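PDB 6I60: alpha-rhamnosidase, which probably catalyses the hydrolysis of terminal, non-reducing alpha-L-rhamnose residues in alpha-L-rhamnosides, acting as a glycoside hydrolase. Local coordinates for residues R832-V837 with G855-A860; M884-P889 with G894-P899; F905-G910 with I928-G933. All blocks are in the same frame, centred on the assembly; numbering follows the deposited sequence.

Interaction 1 (R832-V837 with G855-A860); sequences RVIAGV and GDLKYA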
ATOM      1  N   ARG A 832     -10.599   5.863 -14.301  1.00 51.08           N
ATOM      2  CA  ARG A 832     -10.902   7.269 -14.540  1.00 43.76           C
ATOM      3  C   ARG A 832     -11.400   7.539 -15.956  1.00 55.60           C
ATOM      4  O   ARG A 832     -12.136   8.510 -16.168  1.00 60.47           O
ATOM      5  CB  ARG A 832      -9.665   8.126 -14.261  1.00 51.24           C
ATOM      6  CG  ARG A 832      -9.037   7.905 -12.893  1.00 50.05           C
ATOM      7  CD  ARG A 832      -7.802   8.780 -12.688  1.00 45.69           C
ATOM      8  NE  ARG A 832      -7.203   9.202 -13.953  1.00 59.40           N
ATOM      9  CZ  ARG A 832      -7.122  10.465 -14.359  1.00 70.91           C
ATOM     10  NH1 ARG A 832      -7.600  11.444 -13.601  1.00 62.83           N
ATOM     11  NH2 ARG A 832      -6.563  10.753 -15.528  1.00 64.32           N
ATOM     12  N   VAL A 833     -11.016   6.720 -16.934  1.00 53.18           N
ATOM     13  CA  VAL A 833     -11.331   6.971 -18.340  1.00 47.99           C
ATOM     14  C   VAL A 833     -12.302   5.928 -18.892  1.00 52.54           C
ATOM     15  O   VAL A 833     -13.401   6.267 -19.335  1.00 52.56           O
ATOM     16  CB  VAL A 833     -10.045   7.051 -19.192  1.00 48.02           C
ATOM     17  CG1 VAL A 833     -10.384   7.052 -20.674  1.00 50.22           C
ATOM     18  CG2 VAL A 833      -9.256   8.294 -18.822  1.00 46.67           C
ATOM     19  N   ILE A 834     -11.910   4.651 -18.876  1.00 52.35           N
ATOM     20  CA  ILE A 834     -12.759   3.602 -19.441  1.00 47.56           C
ATOM     21  C   ILE A 834     -14.080   3.530 -18.687  1.00 47.81           C
ATOM     22  O   ILE A 834     -15.161   3.652 -19.273  1.00 54.38           O
ATOM     23  CB  ILE A 834     -12.027   2.249 -19.431  1.00 51.82           C
ATOM     24  CG1 ILE A 834     -10.906   2.249 -20.472  1.00 52.72           C
ATOM     25  CG2 ILE A 834     -13.003   1.107 -19.690  1.00 46.71           C
ATOM     26  CD1 ILE A 834     -10.287   0.893 -20.702  1.00 53.32           C
ATOM     27  N   ALA A 835     -14.011   3.333 -17.370  1.00 54.70           N
ATOM     28  CA  ALA A 835     -15.208   3.435 -16.543  1.00 51.57           C
ATOM     29  C   ALA A 835     -15.698   4.877 -16.489  1.00 54.27           C
ATOM     30  O   ALA A 835     -16.840   5.175 -16.861  1.00 48.80           O
ATOM     31  CB  ALA A 835     -14.921   2.901 -15.141  1.00 48.05           C
ATOM     32  N   GLY A 836     -14.844   5.788 -16.028  1.00 54.39           N
ATOM     33  CA  GLY A 836     -15.118   7.205 -16.138  1.00 53.19           C
ATOM     34  C   GLY A 836     -15.475   7.916 -14.848  1.00 52.32           C
ATOM     35  O   GLY A 836     -16.329   8.806 -14.854  1.00 59.24           O
ATOM     36  N   VAL A 837     -14.835   7.551 -13.741  1.00 42.46           N
ATOM     37  CA  VAL A 837     -15.050   8.215 -12.460  1.00 51.76           C
ATOM     38  C   VAL A 837     -13.712   8.765 -11.979  1.00 49.17           C
ATOM     39  O   VAL A 837     -12.764   8.003 -11.747  1.00 49.54           O
ATOM     40  CB  VAL A 837     -15.684   7.276 -11.419  1.00 48.25           C
ATOM     41  CG1 VAL A 837     -14.965   5.932 -11.374  1.00 43.37           C
ATOM     42  CG2 VAL A 837     -15.699   7.939 -10.050  1.00 51.30           C
ATOM     43  N   GLY A 855     -13.605   2.018 -28.971  1.00 56.26           N
ATOM     44  CA  GLY A 855     -13.397   0.706 -29.563  1.00 48.36           C
ATOM     45  C   GLY A 855     -14.693  -0.067 -29.693  1.00 52.48           C
ATOM     46  O   GLY A 855     -15.731   0.468 -30.096  1.00 58.20           O
ATOM     47  N   ASP A 856     -14.633  -1.354 -29.345  1.00 54.20           N
ATOM     48  CA  ASP A 856     -15.799  -2.228 -29.344  1.00 53.24           C
ATOM     49  C   ASP A 856     -16.321  -2.486 -27.934  1.00 54.49           C
ATOM     50  O   ASP A 856     -16.900  -3.546 -27.669  1.00 59.00           O
ATOM     51  CB  ASP A 856     -15.473  -3.548 -30.043  1.00 53.89           C
ATOM     52  CG  ASP A 856     -14.197  -4.185 -29.522  1.00 62.82           C
ATOM     53  OD1 ASP A 856     -13.378  -3.467 -28.913  1.00 65.99           O
ATOM     54  OD2 ASP A 856     -14.015  -5.405 -29.722  1.00 68.58           O
ATOM     55  N   LEU A 857     -16.124  -1.537 -27.023  1.00 53.92           N
ATOM     56  CA  LEU A 857     -16.603  -1.697 -25.657  1.00 55.01           C
ATOM     57  C   LEU A 857     -18.122  -1.599 -25.610  1.00 56.76           C
ATOM     58  O   LEU A 857     -18.729  -0.751 -26.270  1.00 60.24           O
ATOM     59  CB  LEU A 857     -15.984  -0.636 -24.747  1.00 52.50           C
ATOM     60  CG  LEU A 857     -14.512  -0.825 -24.380  1.00 50.14           C
ATOM     61  CD1 LEU A 857     -14.048   0.274 -23.436  1.00 53.76           C
ATOM     62  CD2 LEU A 857     -14.282  -2.196 -23.768  1.00 44.31           C
ATOM     63  N   LYS A 858     -18.737  -2.478 -24.820  1.00 57.36           N
ATOM     64  CA  LYS A 858     -20.183  -2.492 -24.652  1.00 54.34           C
ATOM     65  C   LYS A 858     -20.639  -2.043 -23.273  1.00 54.18           C
ATOM     66  O   LYS A 858     -21.710  -1.445 -23.159  1.00 55.65           O
ATOM     67  CB  LYS A 858     -20.738  -3.895 -24.927  1.00 54.00           C
ATOM     68  CG  LYS A 858     -20.319  -4.478 -26.269  1.00 58.57           C
ATOM     69  CD  LYS A 858     -21.122  -5.727 -26.609  1.00 72.01           C
ATOM     70  CE  LYS A 858     -20.416  -6.991 -26.139  1.00 64.86           C
ATOM     71  NZ  LYS A 858     -19.410  -7.470 -27.130  1.00 68.81           N
ATOM     72  N   TYR A 859     -19.855  -2.309 -22.231  1.00 55.15           N
ATOM     73  CA  TYR A 859     -20.213  -1.907 -20.879  1.00 54.80           C
ATOM     74  C   TYR A 859     -18.944  -1.748 -20.054  1.00 52.36           C
ATOM     75  O   TYR A 859     -17.877  -2.249 -20.417  1.00 53.72           O
ATOM     76  CB  TYR A 859     -21.158  -2.923 -20.219  1.00 51.47           C
ATOM     77  CG  TYR A 859     -20.571  -4.313 -20.087  1.00 54.70           C
ATOM     78  CD1 TYR A 859     -19.775  -4.650 -19.000  1.00 57.90           C
ATOM     79  CD2 TYR A 859     -20.813  -5.286 -21.049  1.00 55.23           C
ATOM     80  CE1 TYR A 859     -19.232  -5.914 -18.876  1.00 58.54           C
ATOM     81  CE2 TYR A 859     -20.276  -6.557 -20.931  1.00 52.56           C
ATOM     82  CZ  TYR A 859     -19.488  -6.865 -19.842  1.00 55.95           C
ATOM     83  OH  TYR A 859     -18.948  -8.124 -19.713  1.00 57.68           O
ATOM     84  N   ALA A 860     -19.079  -1.045 -18.931  1.00 51.00           N
ATOM     85  CA  ALA A 860     -17.994  -0.870 -17.974  1.00 52.60           C
ATOM     86  C   ALA A 860     -18.568  -0.290 -16.691  1.00 52.37           C
ATOM     87  O   ALA A 860     -19.504   0.511 -16.737  1.00 52.06           O
ATOM     88  CB  ALA A 860     -16.894   0.047 -18.525  1.00 48.93           C
TER
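Ile-834, in the last turn of helix 826-835, meets Leu-857 and Ala-860 at once through a single methyl group, CG2. With that branch anti to the backbone N and the longer CG1 arm anti to the carbonyl carbon (chi1 -71°), CG2 is placed 4.0 Å from Leu-857 CD1. The two aliphatic side chains cross at about a right angle, so that they touch at one methyl each rather than along their lengths. The same CG2 lies 4.2 Å from Ala-860 CB, and Phe-468 and Cys-470 of strand 466-470 add further apolar cover to Ile-834. Its carbonyl O passes 4.1 Å from Ala-860 CB and accepts a hydrogen bond from the indole NE1 of Trp-875; this tryptophan also packs on Leu-857 and Ala-860, so one side chain both satisfies a polar atom at the helix end and adds to the apolar packing.

The contact is part of the joint between the mainly helical catalytic domain, an (alpha/alpha)6 barrel in this family, and the beta-sandwich that follows it: the end of the helix lies against the start of strand 859-866. Ala-835 makes the nearest backbone approach, its CA 5.3 Å from the CA of Ala-860 and 4.3 Å from Ala-860 CB. Small residues on both sides let the helix and the strand come this near, and Ala-835 is flanked further by Phe-468 and Ala-862. At Gly-836 the chain leaves the helix with a positive phi of 108°, after a wider, pi-type turn, and pairs through its backbone with Glu-850. Val-837 then starts strand 837-841, its side chain on Val-871 and Ile-873.

Interaction 2 (M884-P889 with G894-P899); sequences MRISVP and GEVHVP
NE2 of His-897 donates to OE2 of Glu-895, two residues earlier on strand 893-899, over 2.9 Å, on the face of that strand turned away from Met-884, Ile-886 and Val-888. The bond is bent, with an N-H...O angle of 139°; it uses the anti lone pair of OE2, and the oxygen sits 21° out of the imidazole plane. ND1 of the same ring is hydrogen-bonded to Glu-850, while the other oxygen of Glu-895 forms a salt bridge with Arg-931, so ring and carboxylate are each held at two points.

The face turned to segment 884-889 is lined by apolar side chains. Strands 882-888 and 893-899 belong to different sheets of the C-terminal beta-sandwich and pack face to face, their segment axes 8.8 Å apart and running antiparallel at 164°. Met-884 reaches across to three residues of the facing strand: its CG is anti to the backbone N, and a bend at chi3 turns the end of the chain along that strand. SD meets Val-896 CG1 tip to tip at 3.7 Å, and CE covers both methyls of Val-898, 3.7 Å from CG2, before brushing the ring of Pro-899. The other branch of Val-896, CG2, lies 3.8 Å from Ile-886 CD1, so this valine is wedged between two side chains of the opposing sheet. Towards the far end Val-888 CG1 rests 4.2 Å from the backbone N of Gly-894; the lack of a side chain there lets the strands draw closer, the two CA atoms being 6.4 Å apart. Between these two segments the join is apolar side-chain packing, while outside it two carboxylates would probably raise the proton affinity of His-897, though Arg-931, paired with Glu-895, would offset part of this.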
ATOM      1  N   MET A 884     -26.561   5.083 -18.601  1.00 54.10           N
ATOM      2  CA  MET A 884     -25.607   5.533 -17.596  1.00 54.11           C
ATOM      3  C   MET A 884     -26.298   5.598 -16.244  1.00 57.92           C
ATOM      4  O   MET A 884     -27.337   6.251 -16.110  1.00 58.63           O
ATOM      5  CB  MET A 884     -25.018   6.898 -17.963  1.00 56.82           C
ATOM      6  CG  MET A 884     -23.644   7.147 -17.370  1.00 57.23           C
ATOM      7  SD  MET A 884     -22.982   8.763 -17.810  1.00 74.09           S
ATOM      8  CE  MET A 884     -23.664   8.972 -19.449  1.00 51.25           C
ATOM      9  N   ARG A 885     -25.722   4.926 -15.248  1.00 54.27           N
ATOM     10  CA  ARG A 885     -26.244   4.933 -13.887  1.00 56.04           C
ATOM     11  C   ARG A 885     -25.119   5.300 -12.934  1.00 54.52           C
ATOM     12  O   ARG A 885     -24.099   4.607 -12.880  1.00 52.21           O
ATOM     13  CB  ARG A 885     -26.842   3.576 -13.508  1.00 52.23           C
ATOM     14  CG  ARG A 885     -27.499   3.562 -12.138  1.00 56.35           C
ATOM     15  CD  ARG A 885     -27.757   2.147 -11.656  1.00 60.96           C
ATOM     16  NE  ARG A 885     -28.725   2.113 -10.563  1.00 67.30           N
ATOM     17  CZ  ARG A 885     -28.399   2.063  -9.275  1.00 66.33           C
ATOM     18  NH1 ARG A 885     -27.124   2.041  -8.912  1.00 61.75           N
ATOM     19  NH2 ARG A 885     -29.350   2.034  -8.352  1.00 71.05           N
ATOM     20  N   ILE A 886     -25.306   6.385 -12.182  1.00 56.25           N
ATOM     21  CA  ILE A 886     -24.293   6.866 -11.254  1.00 57.25           C
ATOM     22  C   ILE A 886     -24.867   6.864  -9.843  1.00 50.91           C
ATOM     23  O   ILE A 886     -26.082   6.822  -9.634  1.00 49.41           O
ATOM     24  CB  ILE A 886     -23.778   8.272 -11.625  1.00 52.11           C
ATOM     25  CG1 ILE A 886     -24.875   9.316 -11.406  1.00 55.30           C
ATOM     26  CG2 ILE A 886     -23.283   8.298 -13.063  1.00 54.70           C
ATOM     27  CD1 ILE A 886     -24.353  10.732 -11.279  1.00 55.12           C
ATOM     28  N   SER A 887     -23.963   6.906  -8.867  1.00 50.40           N
ATOM     29  CA  SER A 887     -24.335   6.969  -7.459  1.00 52.63           C
ATOM     30  C   SER A 887     -23.409   7.951  -6.761  1.00 56.54           C
ATOM     31  O   SER A 887     -22.185   7.797  -6.811  1.00 52.70           O
ATOM     32  CB  SER A 887     -24.258   5.588  -6.805  1.00 49.10           C
ATOM     33  OG  SER A 887     -25.418   4.828  -7.099  1.00 61.56           O
ATOM     34  N   VAL A 888     -23.992   8.960  -6.120  1.00 47.22           N
ATOM     35  CA  VAL A 888     -23.248   9.992  -5.413  1.00 56.16           C
ATOM     36  C   VAL A 888     -23.630   9.908  -3.934  1.00 58.41           C
ATOM     37  O   VAL A 888     -24.817   9.956  -3.618  1.00 56.64           O
ATOM     38  CB  VAL A 888     -23.529  11.403  -5.955  1.00 57.32           C
ATOM     39  CG1 VAL A 888     -22.566  12.413  -5.345  1.00 49.79           C
ATOM     40  CG2 VAL A 888     -23.440  11.412  -7.475  1.00 57.48           C
ATOM     41  N   PRO A 889     -22.673   9.792  -3.020  1.00 61.55           N
ATOM     42  CA  PRO A 889     -23.009   9.762  -1.594  1.00 52.02           C
ATOM     43  C   PRO A 889     -23.321  11.161  -1.078  1.00 49.67           C
ATOM     44  O   PRO A 889     -23.129  12.169  -1.758  1.00 50.68           O
ATOM     45  CB  PRO A 889     -21.738   9.198  -0.953  1.00 48.42           C
ATOM     46  CG  PRO A 889     -20.641   9.668  -1.852  1.00 53.39           C
ATOM     47  CD  PRO A 889     -21.217   9.740  -3.252  1.00 58.56           C
ATOM     48  N   GLY A 894     -22.079  15.581  -8.079  1.00 50.81           N
ATOM     49  CA  GLY A 894     -21.712  14.865  -9.286  1.00 47.82           C
ATOM     50  C   GLY A 894     -21.762  15.769 -10.501  1.00 49.94           C
ATOM     51  O   GLY A 894     -22.610  16.659 -10.596  1.00 57.02           O
ATOM     52  N   GLU A 895     -20.844  15.534 -11.437  1.00 53.49           N
ATOM     53  CA  GLU A 895     -20.768  16.276 -12.694  1.00 56.83           C
ATOM     54  C   GLU A 895     -20.734  15.247 -13.822  1.00 58.14           C
ATOM     55  O   GLU A 895     -19.668  14.737 -14.177  1.00 59.55           O
ATOM     56  CB  GLU A 895     -19.548  17.193 -12.716  1.00 64.51           C
ATOM     57  CG  GLU A 895     -19.438  18.054 -13.964  1.00 71.78           C
ATOM     58  CD  GLU A 895     -18.340  19.097 -13.858  1.00 75.45           C
ATOM     59  OE1 GLU A 895     -18.424  19.963 -12.962  1.00 67.59           O
ATOM     60  OE2 GLU A 895     -17.393  19.048 -14.673  1.00 75.49           O
ATOM     61  N   VAL A 896     -21.901  14.941 -14.377  1.00 52.52           N
ATOM     62  CA  VAL A 896     -22.009  13.938 -15.429  1.00 52.51           C
ATOM     63  C   VAL A 896     -21.578  14.542 -16.757  1.00 58.65           C
ATOM     64  O   VAL A 896     -21.933  15.680 -17.089  1.00 65.76           O
ATOM     65  CB  VAL A 896     -23.446  13.392 -15.504  1.00 53.13           C
ATOM     66  CG1 VAL A 896     -23.479  12.096 -16.295  1.00 52.95           C
ATOM     67  CG2 VAL A 896     -24.002  13.186 -14.107  1.00 54.58           C
ATOM     68  N   HIS A 897     -20.806  13.778 -17.528  1.00 58.50           N
ATOM     69  CA  HIS A 897     -20.337  14.182 -18.853  1.00 58.22           C
ATOM     70  C   HIS A 897     -20.821  13.133 -19.848  1.00 63.05           C
ATOM     71  O   HIS A 897     -20.091  12.204 -20.202  1.00 62.47           O
ATOM     72  CB  HIS A 897     -18.807  14.331 -18.890  1.00 53.68           C
ATOM     73  CG  HIS A 897     -18.297  15.544 -18.177  1.00 60.72           C
ATOM     74  ND1 HIS A 897     -16.973  15.923 -18.211  1.00 64.33           N
ATOM     75  CD2 HIS A 897     -18.931  16.460 -17.409  1.00 60.95           C
ATOM     76  CE1 HIS A 897     -16.813  17.022 -17.496  1.00 62.41           C
ATOM     77  NE2 HIS A 897     -17.986  17.369 -16.998  1.00 62.78           N
ATOM     78  N   VAL A 898     -22.064  13.281 -20.295  1.00 62.29           N
ATOM     79  CA  VAL A 898     -22.648  12.364 -21.269  1.00 62.44           C
ATOM     80  C   VAL A 898     -22.035  12.653 -22.634  1.00 61.56           C
ATOM     81  O   VAL A 898     -22.188  13.766 -23.159  1.00 59.61           O
ATOM     82  CB  VAL A 898     -24.180  12.486 -21.303  1.00 59.46           C
ATOM     83  CG1 VAL A 898     -24.780  11.387 -22.158  1.00 56.12           C
ATOM     84  CG2 VAL A 898     -24.751  12.437 -19.892  1.00 53.35           C
ATOM     85  N   PRO A 899     -21.332  11.698 -23.242  1.00 69.04           N
ATOM     86  CA  PRO A 899     -20.733  11.948 -24.559  1.00 66.49           C
ATOM     87  C   PRO A 899     -21.778  11.928 -25.664  1.00 66.22           C
ATOM     88  O   PRO A 899     -22.645  11.051 -25.717  1.00 62.01           O
ATOM     89  CB  PRO A 899     -19.736  10.793 -24.719  1.00 54.58           C
ATOM     90  CG  PRO A 899     -20.309   9.692 -23.889  1.00 60.39           C
ATOM     91  CD  PRO A 899     -21.043  10.342 -22.743  1.00 61.79           C
TER

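Interaction 3 (F905-G910 with I928-G933); sequences FVVKEG and IVIRVG
Phe-905 and Ile-928 cross obliquely at one edge of the C-terminal beta-sandwich, where strand 927-932 of one sheet faces the chain leading into strand 908-909 of the other. The phenyl ring is brought over by its first torsion (chi1 45°), which places CG between the backbone N and the carbonyl carbon, and CE1 comes to 4.1 Å from Ile-928 CG1. The ring of Tyr-915 meets it with the two planes about 10° apart in tilt, and packs on Ile-928 as well.

Val-907 and Ile-930 make the next step: CG1 of the valine points at the CD1 methyl of the isoleucine, 4.3 Å away, and comes at it from the side. Val-907 and Lys-908 together face Tyr-940 in a G1 beta bulge, and the positive phi of Val-907 (60°) goes with it. Glu-909 follows from the same side: its aliphatic stem extends toward the other sheet, and OE2 stops 4.2 Å from the CG2 methyl of Ile-930, a carboxylate at the margin of the apolar layer. Lys-908, one residue earlier, folds back on the turn, its NZ donating to Gly-910 O over 3.2 Å, in the carbonyl plane.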
ATOM      1  N   PHE A 905     -30.488  13.307 -30.357  1.00 80.63           N
ATOM      2  CA  PHE A 905     -30.661  12.424 -29.211  1.00 80.34           C
ATOM      3  C   PHE A 905     -31.723  13.022 -28.303  1.00 81.15           C
ATOM      4  O   PHE A 905     -32.346  14.035 -28.630  1.00 82.57           O
ATOM      5  CB  PHE A 905     -29.332  12.209 -28.484  1.00 77.06           C
ATOM      6  CG  PHE A 905     -28.543  13.468 -28.281  1.00 74.98           C
ATOM      7  CD1 PHE A 905     -28.692  14.217 -27.125  1.00 74.10           C
ATOM      8  CD2 PHE A 905     -27.655  13.910 -29.248  1.00 77.51           C
ATOM      9  CE1 PHE A 905     -27.969  15.379 -26.938  1.00 65.74           C
ATOM     10  CE2 PHE A 905     -26.932  15.073 -29.067  1.00 73.75           C
ATOM     11  CZ  PHE A 905     -27.090  15.808 -27.910  1.00 65.62           C
ATOM     12  N   VAL A 906     -31.929  12.385 -27.152  1.00 82.00           N
ATOM     13  CA  VAL A 906     -33.012  12.732 -26.241  1.00 80.91           C
ATOM     14  C   VAL A 906     -32.488  13.116 -24.861  1.00 80.66           C
ATOM     15  O   VAL A 906     -32.841  14.171 -24.327  1.00 79.36           O
ATOM     16  CB  VAL A 906     -34.043  11.586 -26.136  1.00 79.76           C
ATOM     17  CG1 VAL A 906     -35.312  12.075 -25.467  1.00 74.30           C
ATOM     18  CG2 VAL A 906     -34.355  11.025 -27.516  1.00 75.45           C
ATOM     19  N   VAL A 907     -31.640  12.269 -24.271  1.00 73.27           N
ATOM     20  CA  VAL A 907     -31.133  12.441 -22.908  1.00 72.84           C
ATOM     21  C   VAL A 907     -32.296  12.455 -21.922  1.00 68.55           C
ATOM     22  O   VAL A 907     -33.021  13.450 -21.807  1.00 69.92           O
ATOM     23  CB  VAL A 907     -30.270  13.710 -22.763  1.00 66.04           C
ATOM     24  CG1 VAL A 907     -29.802  13.863 -21.326  1.00 68.68           C
ATOM     25  CG2 VAL A 907     -29.079  13.653 -23.703  1.00 67.19           C
ATOM     26  N   LYS A 908     -32.477  11.356 -21.193  1.00 73.13           N
ATOM     27  CA  LYS A 908     -33.590  11.200 -20.265  1.00 74.81           C
ATOM     28  C   LYS A 908     -33.063  10.907 -18.868  1.00 75.47           C
ATOM     29  O   LYS A 908     -32.279   9.972 -18.681  1.00 74.43           O
ATOM     30  CB  LYS A 908     -34.529  10.078 -20.716  1.00 69.59           C
ATOM     31  CG  LYS A 908     -35.257  10.358 -22.020  1.00 76.09           C
ATOM     32  CD  LYS A 908     -36.265   9.260 -22.325  1.00 79.52           C
ATOM     33  CE  LYS A 908     -35.758   7.900 -21.881  1.00 80.05           C
ATOM     34  NZ  LYS A 908     -36.791   7.134 -21.126  1.00 76.41           N
ATOM     35  N   GLU A 909     -33.500  11.704 -17.892  1.00 79.03           N
ATOM     36  CA  GLU A 909     -33.184  11.461 -16.483  1.00 74.57           C
ATOM     37  C   GLU A 909     -34.217  10.483 -15.935  1.00 72.94           C
ATOM     38  O   GLU A 909     -35.151  10.842 -15.216  1.00 80.18           O
ATOM     39  CB  GLU A 909     -33.162  12.768 -15.701  1.00 70.44           C
ATOM     40  CG  GLU A 909     -32.436  12.686 -14.367  1.00 69.50           C
ATOM     41  CD  GLU A 909     -32.073  14.055 -13.814  1.00 86.58           C
ATOM     42  OE1 GLU A 909     -32.417  14.337 -12.646  1.00 86.13           O
ATOM     43  OE2 GLU A 909     -31.443  14.849 -14.546  1.00 84.39           O
ATOM     44  N   GLY A 910     -34.038   9.214 -16.291  1.00 70.21           N
ATOM     45  CA  GLY A 910     -35.023   8.200 -15.974  1.00 71.61           C
ATOM     46  C   GLY A 910     -36.166   8.226 -16.965  1.00 78.28           C
ATOM     47  O   GLY A 910     -35.966   7.977 -18.158  1.00 76.84           O
ATOM     48  N   ILE A 928     -22.505  16.411 -22.890  1.00 67.04           N
ATOM     49  CA  ILE A 928     -23.676  17.043 -22.292  1.00 62.43           C
ATOM     50  C   ILE A 928     -23.468  17.026 -20.784  1.00 61.14           C
ATOM     51  O   ILE A 928     -23.304  15.954 -20.186  1.00 61.95           O
ATOM     52  CB  ILE A 928     -24.983  16.335 -22.682  1.00 61.40           C
ATOM     53  CG1 ILE A 928     -25.429  16.775 -24.080  1.00 65.90           C
ATOM     54  CG2 ILE A 928     -26.079  16.620 -21.664  1.00 64.31           C
ATOM     55  CD1 ILE A 928     -26.133  18.120 -24.109  1.00 67.45           C
ATOM     56  N   VAL A 929     -23.464  18.206 -20.174  1.00 60.86           N
ATOM     57  CA  VAL A 929     -23.103  18.355 -18.770  1.00 62.06           C
ATOM     58  C   VAL A 929     -24.362  18.340 -17.915  1.00 61.59           C
ATOM     59  O   VAL A 929     -25.304  19.104 -18.159  1.00 64.91           O
ATOM     60  CB  VAL A 929     -22.301  19.647 -18.545  1.00 58.63           C
ATOM     61  CG1 VAL A 929     -21.906  19.774 -17.083  1.00 57.15           C
ATOM     62  CG2 VAL A 929     -21.074  19.668 -19.441  1.00 58.41           C
ATOM     63  N   ILE A 930     -24.376  17.467 -16.910  1.00 60.88           N
ATOM     64  CA  ILE A 930     -25.461  17.375 -15.941  1.00 55.63           C
ATOM     65  C   ILE A 930     -24.851  17.453 -14.549  1.00 55.77           C
ATOM     66  O   ILE A 930     -23.881  16.747 -14.251  1.00 55.77           O
ATOM     67  CB  ILE A 930     -26.272  16.074 -16.104  1.00 55.54           C
ATOM     68  CG1 ILE A 930     -26.812  15.952 -17.531  1.00 63.64           C
ATOM     69  CG2 ILE A 930     -27.411  16.024 -15.100  1.00 55.76           C
ATOM     70  CD1 ILE A 930     -27.183  14.537 -17.924  1.00 62.93           C
ATOM     71  N   ARG A 931     -25.411  18.314 -13.705  1.00 55.44           N
ATOM     72  CA  ARG A 931     -24.941  18.506 -12.339  1.00 50.60           C
ATOM     73  C   ARG A 931     -25.996  17.976 -11.381  1.00 55.02           C
ATOM     74  O   ARG A 931     -27.148  18.422 -11.414  1.00 63.19           O
ATOM     75  CB  ARG A 931     -24.650  19.982 -12.062  1.00 48.89           C
ATOM     76  CG  ARG A 931     -23.348  20.470 -12.666  1.00 56.91           C
ATOM     77  CD  ARG A 931     -23.309  21.985 -12.759  1.00 59.56           C
ATOM     78  NE  ARG A 931     -22.632  22.441 -13.970  1.00 62.38           N
ATOM     79  CZ  ARG A 931     -21.314  22.425 -14.142  1.00 66.88           C
ATOM     80  NH1 ARG A 931     -20.519  21.975 -13.180  1.00 60.24           N
ATOM     81  NH2 ARG A 931     -20.788  22.861 -15.279  1.00 66.67           N
ATOM     82  N   VAL A 932     -25.604  17.022 -10.535  1.00 50.62           N
ATOM     83  CA  VAL A 932     -26.506  16.390  -9.583  1.00 58.95           C
ATOM     84  C   VAL A 932     -25.862  16.412  -8.202  1.00 59.47           C
ATOM     85  O   VAL A 932     -24.677  16.710  -8.044  1.00 54.34           O
ATOM     86  CB  VAL A 932     -26.871  14.943  -9.986  1.00 58.48           C
ATOM     87  CG1 VAL A 932     -27.464  14.906 -11.388  1.00 49.90           C
ATOM     88  CG2 VAL A 932     -25.651  14.032  -9.886  1.00 54.05           C
ATOM     89  N   GLY A 933     -26.671  16.093  -7.193  1.00 58.97           N
ATOM     90  CA  GLY A 933     -26.179  15.953  -5.837  1.00 54.84           C
ATOM     91  C   GLY A 933     -26.125  14.504  -5.404  1.00 58.74           C
ATOM     92  O   GLY A 933     -25.877  13.618  -6.227  1.00 64.67           O
TER

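How the interactions relate
Interactions 2 and 3 both join the two sheets of the C-terminal sandwich, and they share a border: strands 893-899 and 927-932 are neighbours in one sheet, with probable hydrogen bonds from Ile-928 N to Val-898 O and from Val-896 N to Ile-930 O. Interaction 2 is fully buried and apolar, built of aliphatic groups and one thioether; interaction 3, about 8 Å from it between centres, lies nearer the margin and admits an aromatic ring and a carboxylate. Interaction 1, about 13 Å from interaction 2 between centres, is also buried, but it sets a helix end against a strand and joins the helical domain to the sandwich through branched aliphatic side chains and two alanines.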